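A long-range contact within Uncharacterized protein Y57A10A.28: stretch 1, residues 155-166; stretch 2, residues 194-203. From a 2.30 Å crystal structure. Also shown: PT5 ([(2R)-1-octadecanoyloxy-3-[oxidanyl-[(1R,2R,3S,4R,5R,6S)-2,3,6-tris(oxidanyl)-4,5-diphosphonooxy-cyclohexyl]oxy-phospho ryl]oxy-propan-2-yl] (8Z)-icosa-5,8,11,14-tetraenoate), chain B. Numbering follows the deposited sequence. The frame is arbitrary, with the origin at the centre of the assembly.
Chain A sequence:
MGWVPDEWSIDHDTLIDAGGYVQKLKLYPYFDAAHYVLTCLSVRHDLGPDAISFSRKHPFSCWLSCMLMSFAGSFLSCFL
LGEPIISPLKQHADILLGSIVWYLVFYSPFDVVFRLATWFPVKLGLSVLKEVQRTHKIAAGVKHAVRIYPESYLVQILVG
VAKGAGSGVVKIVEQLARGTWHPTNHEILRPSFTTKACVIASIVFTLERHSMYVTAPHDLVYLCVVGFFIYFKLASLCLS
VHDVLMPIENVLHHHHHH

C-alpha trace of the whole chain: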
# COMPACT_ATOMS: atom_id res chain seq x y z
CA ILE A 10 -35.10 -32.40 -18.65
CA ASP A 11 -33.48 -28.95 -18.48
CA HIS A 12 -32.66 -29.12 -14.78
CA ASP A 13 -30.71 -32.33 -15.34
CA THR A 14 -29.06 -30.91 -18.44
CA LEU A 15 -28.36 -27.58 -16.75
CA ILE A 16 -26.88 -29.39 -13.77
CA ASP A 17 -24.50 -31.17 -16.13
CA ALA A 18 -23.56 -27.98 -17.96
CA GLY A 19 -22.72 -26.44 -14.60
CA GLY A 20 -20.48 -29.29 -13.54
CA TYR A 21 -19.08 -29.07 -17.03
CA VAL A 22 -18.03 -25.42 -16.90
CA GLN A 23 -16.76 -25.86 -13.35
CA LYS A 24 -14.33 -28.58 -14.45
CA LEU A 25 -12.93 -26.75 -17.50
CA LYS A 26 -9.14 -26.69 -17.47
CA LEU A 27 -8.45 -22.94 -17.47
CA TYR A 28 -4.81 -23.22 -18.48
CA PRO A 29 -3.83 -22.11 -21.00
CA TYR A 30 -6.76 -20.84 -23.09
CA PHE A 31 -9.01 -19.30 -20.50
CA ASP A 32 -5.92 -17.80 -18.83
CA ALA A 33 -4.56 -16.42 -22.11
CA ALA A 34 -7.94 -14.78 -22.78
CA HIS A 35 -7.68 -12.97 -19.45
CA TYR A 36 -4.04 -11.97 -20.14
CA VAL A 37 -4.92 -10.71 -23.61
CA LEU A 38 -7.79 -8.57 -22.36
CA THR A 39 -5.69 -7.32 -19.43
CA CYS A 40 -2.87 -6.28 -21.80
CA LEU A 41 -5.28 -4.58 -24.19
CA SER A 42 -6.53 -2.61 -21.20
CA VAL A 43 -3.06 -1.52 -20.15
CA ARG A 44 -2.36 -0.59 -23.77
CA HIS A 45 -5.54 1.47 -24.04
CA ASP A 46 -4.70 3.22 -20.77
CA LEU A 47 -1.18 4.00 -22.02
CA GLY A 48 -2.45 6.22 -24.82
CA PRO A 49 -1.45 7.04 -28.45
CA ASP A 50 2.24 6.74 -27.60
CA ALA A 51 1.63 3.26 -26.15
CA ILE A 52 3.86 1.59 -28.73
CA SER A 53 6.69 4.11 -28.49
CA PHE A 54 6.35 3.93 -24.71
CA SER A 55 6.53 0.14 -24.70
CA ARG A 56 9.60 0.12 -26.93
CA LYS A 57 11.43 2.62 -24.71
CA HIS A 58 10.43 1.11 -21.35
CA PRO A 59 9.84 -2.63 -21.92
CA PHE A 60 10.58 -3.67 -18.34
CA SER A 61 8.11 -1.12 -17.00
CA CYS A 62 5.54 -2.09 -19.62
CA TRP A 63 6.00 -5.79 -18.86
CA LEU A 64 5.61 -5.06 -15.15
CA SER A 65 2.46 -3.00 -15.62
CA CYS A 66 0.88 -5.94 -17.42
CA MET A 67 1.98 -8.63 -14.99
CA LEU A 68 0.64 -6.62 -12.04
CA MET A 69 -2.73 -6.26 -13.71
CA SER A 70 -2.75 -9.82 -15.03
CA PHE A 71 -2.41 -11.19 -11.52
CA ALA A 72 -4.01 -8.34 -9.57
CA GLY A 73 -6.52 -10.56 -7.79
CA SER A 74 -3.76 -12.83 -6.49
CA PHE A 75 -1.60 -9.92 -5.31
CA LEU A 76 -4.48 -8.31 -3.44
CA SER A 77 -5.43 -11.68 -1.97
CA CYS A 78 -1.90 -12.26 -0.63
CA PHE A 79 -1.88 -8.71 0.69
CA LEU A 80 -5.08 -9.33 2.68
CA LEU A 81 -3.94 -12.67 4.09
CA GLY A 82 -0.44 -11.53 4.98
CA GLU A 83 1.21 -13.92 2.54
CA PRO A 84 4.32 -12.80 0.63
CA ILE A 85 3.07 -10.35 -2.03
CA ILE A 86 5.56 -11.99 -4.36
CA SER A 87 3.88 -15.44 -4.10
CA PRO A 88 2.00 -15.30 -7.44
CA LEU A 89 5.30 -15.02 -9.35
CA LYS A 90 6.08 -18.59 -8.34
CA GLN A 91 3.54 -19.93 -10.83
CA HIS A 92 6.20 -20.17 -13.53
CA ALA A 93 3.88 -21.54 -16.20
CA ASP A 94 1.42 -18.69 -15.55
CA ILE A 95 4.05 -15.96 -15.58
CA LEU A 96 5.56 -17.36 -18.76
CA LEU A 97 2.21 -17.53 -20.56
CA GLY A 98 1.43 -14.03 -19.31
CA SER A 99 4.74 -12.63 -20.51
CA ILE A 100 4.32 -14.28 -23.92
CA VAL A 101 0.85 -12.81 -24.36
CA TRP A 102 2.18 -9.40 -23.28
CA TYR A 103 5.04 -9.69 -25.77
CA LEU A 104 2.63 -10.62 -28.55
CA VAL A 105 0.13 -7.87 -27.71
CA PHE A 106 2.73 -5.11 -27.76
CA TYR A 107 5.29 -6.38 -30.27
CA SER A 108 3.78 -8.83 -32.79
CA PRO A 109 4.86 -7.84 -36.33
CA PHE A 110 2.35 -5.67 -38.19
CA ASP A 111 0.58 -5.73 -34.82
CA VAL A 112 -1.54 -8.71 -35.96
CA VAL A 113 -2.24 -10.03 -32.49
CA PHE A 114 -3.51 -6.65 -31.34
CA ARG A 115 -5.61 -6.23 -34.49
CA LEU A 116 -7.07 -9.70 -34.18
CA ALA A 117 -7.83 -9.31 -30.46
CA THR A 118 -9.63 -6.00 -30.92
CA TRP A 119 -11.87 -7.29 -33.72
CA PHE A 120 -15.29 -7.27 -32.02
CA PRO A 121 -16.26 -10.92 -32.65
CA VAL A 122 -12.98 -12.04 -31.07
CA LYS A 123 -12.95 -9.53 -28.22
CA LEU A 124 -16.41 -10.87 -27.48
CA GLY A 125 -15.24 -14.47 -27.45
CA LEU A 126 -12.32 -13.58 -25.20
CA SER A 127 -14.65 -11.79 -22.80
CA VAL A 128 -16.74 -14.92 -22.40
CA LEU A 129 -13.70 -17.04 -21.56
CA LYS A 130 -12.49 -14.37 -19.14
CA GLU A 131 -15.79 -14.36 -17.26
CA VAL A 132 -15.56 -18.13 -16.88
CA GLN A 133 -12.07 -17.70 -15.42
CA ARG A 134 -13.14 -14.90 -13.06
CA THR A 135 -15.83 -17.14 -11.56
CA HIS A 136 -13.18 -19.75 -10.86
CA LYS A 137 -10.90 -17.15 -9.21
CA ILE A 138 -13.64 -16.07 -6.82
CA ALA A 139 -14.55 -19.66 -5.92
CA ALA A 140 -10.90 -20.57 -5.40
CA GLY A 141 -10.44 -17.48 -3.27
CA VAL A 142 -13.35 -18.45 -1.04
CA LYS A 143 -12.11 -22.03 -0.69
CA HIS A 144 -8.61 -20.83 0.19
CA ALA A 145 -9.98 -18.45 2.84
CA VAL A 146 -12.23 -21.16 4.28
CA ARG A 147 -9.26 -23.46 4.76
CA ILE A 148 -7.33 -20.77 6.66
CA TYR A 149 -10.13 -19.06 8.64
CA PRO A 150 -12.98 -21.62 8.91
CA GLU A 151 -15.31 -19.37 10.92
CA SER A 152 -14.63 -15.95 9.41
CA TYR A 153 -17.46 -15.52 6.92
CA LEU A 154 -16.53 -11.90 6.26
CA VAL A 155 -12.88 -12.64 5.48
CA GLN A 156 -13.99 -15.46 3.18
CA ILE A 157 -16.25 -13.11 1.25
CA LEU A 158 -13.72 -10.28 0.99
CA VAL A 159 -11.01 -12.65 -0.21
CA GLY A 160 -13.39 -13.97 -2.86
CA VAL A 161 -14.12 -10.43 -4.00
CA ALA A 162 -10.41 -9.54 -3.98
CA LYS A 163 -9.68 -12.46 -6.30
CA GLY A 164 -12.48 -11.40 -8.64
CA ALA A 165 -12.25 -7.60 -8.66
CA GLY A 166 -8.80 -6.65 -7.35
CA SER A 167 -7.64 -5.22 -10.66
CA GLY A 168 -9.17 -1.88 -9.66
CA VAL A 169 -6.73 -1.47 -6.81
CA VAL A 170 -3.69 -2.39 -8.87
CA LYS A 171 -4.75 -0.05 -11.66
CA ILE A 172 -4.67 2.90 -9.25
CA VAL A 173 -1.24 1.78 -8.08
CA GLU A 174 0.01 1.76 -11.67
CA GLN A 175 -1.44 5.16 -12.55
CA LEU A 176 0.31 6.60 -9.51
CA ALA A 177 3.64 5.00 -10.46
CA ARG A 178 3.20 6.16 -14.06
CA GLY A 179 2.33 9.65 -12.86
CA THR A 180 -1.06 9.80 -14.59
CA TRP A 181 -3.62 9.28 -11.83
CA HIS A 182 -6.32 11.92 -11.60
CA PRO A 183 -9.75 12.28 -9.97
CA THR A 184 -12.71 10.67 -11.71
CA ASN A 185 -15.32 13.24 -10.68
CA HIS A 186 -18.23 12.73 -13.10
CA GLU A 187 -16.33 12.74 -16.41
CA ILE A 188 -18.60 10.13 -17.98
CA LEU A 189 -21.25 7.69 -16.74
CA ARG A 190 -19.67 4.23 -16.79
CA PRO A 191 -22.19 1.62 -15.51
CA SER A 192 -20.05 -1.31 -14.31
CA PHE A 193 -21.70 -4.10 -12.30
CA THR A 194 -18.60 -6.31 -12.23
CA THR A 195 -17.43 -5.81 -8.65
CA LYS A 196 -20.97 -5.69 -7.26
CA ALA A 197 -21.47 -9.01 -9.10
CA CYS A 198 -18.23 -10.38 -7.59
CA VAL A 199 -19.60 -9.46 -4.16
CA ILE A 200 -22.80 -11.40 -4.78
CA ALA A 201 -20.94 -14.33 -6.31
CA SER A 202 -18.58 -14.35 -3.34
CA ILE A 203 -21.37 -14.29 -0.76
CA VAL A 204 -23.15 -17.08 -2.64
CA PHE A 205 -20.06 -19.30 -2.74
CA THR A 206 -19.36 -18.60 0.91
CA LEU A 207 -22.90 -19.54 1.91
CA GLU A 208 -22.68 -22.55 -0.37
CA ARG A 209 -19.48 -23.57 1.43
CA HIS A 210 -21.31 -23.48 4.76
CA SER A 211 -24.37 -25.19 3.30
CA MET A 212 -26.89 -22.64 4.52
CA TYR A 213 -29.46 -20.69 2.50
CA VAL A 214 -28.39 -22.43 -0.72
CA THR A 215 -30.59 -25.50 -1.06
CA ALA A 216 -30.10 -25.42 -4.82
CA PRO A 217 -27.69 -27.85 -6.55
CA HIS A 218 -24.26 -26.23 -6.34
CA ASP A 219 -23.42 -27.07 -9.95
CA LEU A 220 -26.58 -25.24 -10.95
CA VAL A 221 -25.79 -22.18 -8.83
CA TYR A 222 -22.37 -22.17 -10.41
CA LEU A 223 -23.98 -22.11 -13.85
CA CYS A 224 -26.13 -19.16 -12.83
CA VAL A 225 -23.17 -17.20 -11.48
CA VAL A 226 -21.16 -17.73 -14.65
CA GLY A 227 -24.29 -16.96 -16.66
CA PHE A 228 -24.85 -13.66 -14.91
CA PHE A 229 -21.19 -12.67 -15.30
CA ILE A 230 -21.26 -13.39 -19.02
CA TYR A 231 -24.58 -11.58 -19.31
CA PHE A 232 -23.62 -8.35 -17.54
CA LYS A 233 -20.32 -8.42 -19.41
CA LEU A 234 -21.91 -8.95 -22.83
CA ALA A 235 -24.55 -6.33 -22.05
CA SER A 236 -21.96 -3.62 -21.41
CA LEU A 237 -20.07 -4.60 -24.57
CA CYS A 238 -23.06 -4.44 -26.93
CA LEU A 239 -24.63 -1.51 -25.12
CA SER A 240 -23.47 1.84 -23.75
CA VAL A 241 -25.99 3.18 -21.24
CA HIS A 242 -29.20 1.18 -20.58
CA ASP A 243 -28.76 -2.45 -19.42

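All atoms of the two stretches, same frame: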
# COMPACT_ATOMS: atom_id res chain seq x y z
N VAL A 155 -14.18 -12.51 6.13
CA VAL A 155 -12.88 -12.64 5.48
C VAL A 155 -13.02 -13.48 4.21
O VAL A 155 -12.47 -13.14 3.16
CB VAL A 155 -11.86 -13.32 6.42
CG1 VAL A 155 -10.56 -13.55 5.68
CG2 VAL A 155 -11.61 -12.44 7.62
N GLN A 156 -13.77 -14.58 4.31
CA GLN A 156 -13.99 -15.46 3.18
C GLN A 156 -14.62 -14.70 2.01
O GLN A 156 -14.22 -14.86 0.86
CB GLN A 156 -14.90 -16.61 3.61
CG GLN A 156 -14.24 -17.56 4.61
CD GLN A 156 -15.25 -18.44 5.33
OE1 GLN A 156 -16.39 -18.56 4.89
NE2 GLN A 156 -14.83 -19.05 6.43
N ILE A 157 -15.60 -13.86 2.30
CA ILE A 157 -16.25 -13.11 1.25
C ILE A 157 -15.30 -12.08 0.64
O ILE A 157 -15.15 -12.02 -0.58
CB ILE A 157 -17.52 -12.41 1.80
CG1 ILE A 157 -18.54 -13.47 2.21
CG2 ILE A 157 -18.14 -11.53 0.73
CD1 ILE A 157 -19.74 -12.90 2.97
N LEU A 158 -14.64 -11.29 1.48
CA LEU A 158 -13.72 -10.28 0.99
C LEU A 158 -12.60 -10.87 0.14
O LEU A 158 -12.22 -10.30 -0.89
CB LEU A 158 -13.15 -9.48 2.17
CG LEU A 158 -14.24 -8.76 2.95
CD1 LEU A 158 -13.64 -8.09 4.18
CD2 LEU A 158 -14.92 -7.73 2.04
N VAL A 159 -12.07 -12.01 0.56
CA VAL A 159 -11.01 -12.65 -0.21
C VAL A 159 -11.56 -13.05 -1.59
O VAL A 159 -10.90 -12.86 -2.61
CB VAL A 159 -10.46 -13.89 0.53
CG1 VAL A 159 -9.59 -14.73 -0.41
CG2 VAL A 159 -9.63 -13.44 1.73
N GLY A 160 -12.78 -13.57 -1.62
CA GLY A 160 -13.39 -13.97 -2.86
C GLY A 160 -13.54 -12.78 -3.79
O GLY A 160 -13.28 -12.87 -4.99
N VAL A 161 -13.95 -11.65 -3.22
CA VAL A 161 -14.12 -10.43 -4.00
C VAL A 161 -12.77 -9.90 -4.48
O VAL A 161 -12.65 -9.41 -5.61
CB VAL A 161 -14.83 -9.34 -3.15
CG1 VAL A 161 -14.97 -8.06 -3.94
CG2 VAL A 161 -16.19 -9.84 -2.72
N ALA A 162 -11.75 -10.01 -3.63
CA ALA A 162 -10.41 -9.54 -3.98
C ALA A 162 -9.88 -10.31 -5.18
O ALA A 162 -9.26 -9.73 -6.07
CB ALA A 162 -9.46 -9.69 -2.79
N LYS A 163 -10.12 -11.62 -5.20
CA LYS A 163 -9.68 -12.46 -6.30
C LYS A 163 -10.42 -12.12 -7.59
O LYS A 163 -9.85 -12.22 -8.68
CB LYS A 163 -9.89 -13.94 -5.98
CG LYS A 163 -8.96 -14.49 -4.91
CD LYS A 163 -7.52 -14.54 -5.39
CE LYS A 163 -7.07 -15.96 -5.65
NZ LYS A 163 -7.89 -16.64 -6.70
N GLY A 164 -11.68 -11.72 -7.46
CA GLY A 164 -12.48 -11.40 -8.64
C GLY A 164 -12.46 -9.97 -9.14
O GLY A 164 -12.63 -9.73 -10.33
N ALA A 165 -12.24 -9.00 -8.25
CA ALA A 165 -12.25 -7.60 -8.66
C ALA A 165 -11.05 -6.76 -8.20
O ALA A 165 -11.11 -5.53 -8.20
CB ALA A 165 -13.54 -6.94 -8.18
N GLY A 166 -9.96 -7.41 -7.81
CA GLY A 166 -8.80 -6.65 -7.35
C GLY A 166 -8.05 -5.81 -8.37
O GLY A 166 -7.20 -5.00 -8.01
N THR A 194 -19.59 -5.27 -12.50
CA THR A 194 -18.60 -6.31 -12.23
C THR A 194 -18.30 -6.60 -10.76
O THR A 194 -18.53 -7.72 -10.28
CB THR A 194 -17.27 -5.99 -12.93
OG1 THR A 194 -17.52 -5.73 -14.32
CG2 THR A 194 -16.31 -7.19 -12.82
N THR A 195 -17.78 -5.60 -10.04
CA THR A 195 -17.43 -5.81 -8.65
C THR A 195 -18.64 -6.06 -7.75
O THR A 195 -18.56 -6.84 -6.80
CB THR A 195 -16.53 -4.64 -8.10
OG1 THR A 195 -16.92 -4.30 -6.76
CG2 THR A 195 -16.60 -3.43 -9.00
N LYS A 196 -19.77 -5.44 -8.05
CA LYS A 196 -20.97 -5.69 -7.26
C LYS A 196 -21.38 -7.15 -7.51
O LYS A 196 -21.87 -7.84 -6.61
CB LYS A 196 -22.09 -4.73 -7.69
CG LYS A 196 -23.12 -4.46 -6.62
CD LYS A 196 -23.72 -3.07 -6.79
CE LYS A 196 -22.64 -1.99 -6.65
NZ LYS A 196 -23.13 -0.61 -6.92
N ALA A 197 -21.16 -7.63 -8.74
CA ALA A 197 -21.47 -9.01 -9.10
C ALA A 197 -20.48 -9.97 -8.42
O ALA A 197 -20.85 -11.09 -8.05
CB ALA A 197 -21.42 -9.19 -10.60
N CYS A 198 -19.22 -9.55 -8.26
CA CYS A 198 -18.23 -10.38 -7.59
C CYS A 198 -18.60 -10.51 -6.11
O CYS A 198 -18.35 -11.54 -5.48
CB CYS A 198 -16.83 -9.76 -7.68
SG CYS A 198 -16.06 -9.77 -9.30
N VAL A 199 -19.19 -9.45 -5.56
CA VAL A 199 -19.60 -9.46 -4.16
C VAL A 199 -20.68 -10.51 -3.99
O VAL A 199 -20.58 -11.38 -3.12
CB VAL A 199 -20.13 -8.07 -3.70
CG1 VAL A 199 -20.69 -8.15 -2.28
CG2 VAL A 199 -18.99 -7.05 -3.75
N ILE A 200 -21.70 -10.44 -4.84
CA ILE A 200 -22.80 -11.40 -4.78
C ILE A 200 -22.29 -12.82 -4.98
O ILE A 200 -22.59 -13.71 -4.20
CB ILE A 200 -23.88 -11.08 -5.85
CG1 ILE A 200 -24.49 -9.70 -5.58
CG2 ILE A 200 -24.97 -12.14 -5.84
CD1 ILE A 200 -25.01 -9.52 -4.16
N ALA A 201 -21.50 -13.02 -6.03
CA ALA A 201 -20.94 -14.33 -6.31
C ALA A 201 -20.16 -14.85 -5.10
O ALA A 201 -20.25 -16.03 -4.74
CB ALA A 201 -20.02 -14.27 -7.54
N SER A 202 -19.39 -13.97 -4.49
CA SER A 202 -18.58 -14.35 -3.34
C SER A 202 -19.43 -14.77 -2.15
O SER A 202 -19.15 -15.77 -1.49
CB SER A 202 -17.65 -13.20 -2.94
OG SER A 202 -16.71 -13.63 -1.99
N ILE A 203 -20.47 -13.98 -1.86
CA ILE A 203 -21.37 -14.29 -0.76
C ILE A 203 -22.00 -15.66 -1.02
O ILE A 203 -22.00 -16.54 -0.16
CB ILE A 203 -22.49 -13.23 -0.66
CG1 ILE A 203 -21.94 -11.95 -0.06
CG2 ILE A 203 -23.66 -13.78 0.15
CD1 ILE A 203 -22.91 -10.79 -0.10
O12 PT5 B . -15.34 -0.44 -9.05
P1 PT5 B . -13.88 -0.66 -8.69
O13 PT5 B . -13.59 -1.88 -7.49
O11 PT5 B . -13.10 0.66 -8.11
O6 PT5 B . -13.13 -0.49 -12.52
O1 PT5 B . -12.99 -1.16 -9.90
C1 PT5 B . -13.46 -2.14 -10.83
C6 PT5 B . -12.75 -1.80 -12.11
C2 PT5 B . -13.13 -3.62 -10.42
O2 PT5 B . -11.72 -3.76 -10.17
C3 PT5 B . -13.50 -4.61 -11.57
O3 PT5 B . -13.08 -5.91 -11.18
C4 PT5 B . -12.83 -4.25 -12.87
O4 PT5 B . -13.37 -5.02 -13.90
P4 PT5 B . -12.44 -6.11 -14.69
O41 PT5 B . -11.09 -5.48 -15.31
O42 PT5 B . -13.28 -6.79 -15.89
O43 PT5 B . -12.03 -7.17 -13.70
C5 PT5 B . -13.05 -2.77 -13.26
O5 PT5 B . -12.17 -2.48 -14.35
P5 PT5 B . -12.88 -2.27 -15.81
O52 PT5 B . -14.40 -2.75 -15.85
O51 PT5 B . -12.71 -0.65 -16.23
O53 PT5 B . -11.83 -3.16 -16.75
C7 PT5 B . -12.28 -2.03 -6.88
C8 PT5 B . -12.52 -2.23 -5.37
C9 PT5 B . -12.47 -0.93 -4.51
O16 PT5 B . -11.49 -3.17 -4.86
C10 PT5 B . -11.91 -4.45 -4.61
O17 PT5 B . -12.06 -5.30 -5.47
O18 PT5 B . -11.54 -1.12 -3.36
C11 PT5 B . -11.63 -0.34 -2.16
O19 PT5 B . -12.67 0.24 -1.73
C12 PT5 B . -12.18 -4.73 -3.13
C13 PT5 B . -11.45 -5.94 -2.48
C14 PT5 B . -11.88 -6.11 -1.01
C15 PT5 B . -10.82 -5.60 -0.01
C16 PT5 B . -11.15 -5.97 1.47
C17 PT5 B . -10.79 -4.84 2.49
C18 PT5 B . -10.11 -5.36 3.76
C19 PT5 B . -9.31 -4.72 4.46
C20 PT5 B . -7.91 -4.07 4.37
C21 PT5 B . -7.88 -2.55 4.07
C22 PT5 B . -6.48 -2.05 3.68
C23 PT5 B . -6.12 -0.70 4.34
C24 PT5 B . -4.74 -0.71 5.03
C31 PT5 B . -10.30 -0.28 -1.41
C32 PT5 B . -10.06 -1.53 -0.51
C33 PT5 B . -8.65 -1.55 0.16
C34 PT5 B . -7.58 -2.34 -0.63
C35 PT5 B . -6.06 -2.34 -0.10
C36 PT5 B . -5.08 -1.53 -0.63
C37 PT5 B . -3.99 -0.97 0.31
C38 PT5 B . -2.73 -1.09 -0.40
C39 PT5 B . -1.92 -0.04 -1.02
C40 PT5 B . -2.38 0.64 -2.27
C25 PT5 B . -3.66 -0.00 4.18
C26 PT5 B . -2.24 -0.21 4.73
C41 PT5 B . -2.88 2.09 -2.15
C42 PT5 B . -3.47 2.62 -3.46
C43 PT5 B . -4.99 2.40 -3.57

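Two helical stretches cross at 137° between their N-to-C directions, their axes approaching to 8.3 Å, and bury 402 Å² between them, with one hydrogen bond among small and apolar contacts. Stretch 2 begins beside the lipid PT5: Thr 194 contributes almost nothing to the helix pair, but its CG2 lies 3.8 Å from PT5 O4. Thr 195 is sideways to the partner and uses its carbon atoms, CB resting 3.8 Å from Ala 165 CB, while its CG2 reaches 3.2 Å from PT5 O12; its OG1 is hydrogen-bonded elsewhere in the structure. The same Ala 165 accepts a hydrogen bond from the lipid, PT5 O2 to Ala 165 O, 2.7 Å, so the protein chain and the lipid headgroup meet at this residue. Lys 196 and Ala 197 make no contact with stretch 1. Cys 198 points toward it, chi1 in m, and its SG sits 4.0 Å from Ala 165 CB and 3.6 Å from Gly 164 O. Glycine suits this place, since an ideal CB on Gly 164 would stand a tight 3.1 Å from Cys 198 SG. The CB of Val 199 points away, yet its flank is still used: Val 161 CG2 packs 3.7 Å from Val 199 CA and 4.1 Å from Val 199 CG2. Ile 200 and Ala 201 stay clear. Ser 202, pointing toward stretch 1 with chi1 in t, has the largest covered area. Its OG donates a 2.6 Å hydrogen bond to Ile 157 O, a carbonyl that also accepts the helical bond from Val 161 N (2.9 Å). Gly 160 makes room: its CA is 3.4 Å from Ser 202 OG, and an ideal CB there would clash at 2.3 Å from that oxygen. Ile 203 closes the contact with apolar packing, CG1 lying 3.9 Å from Ile 157 CD1.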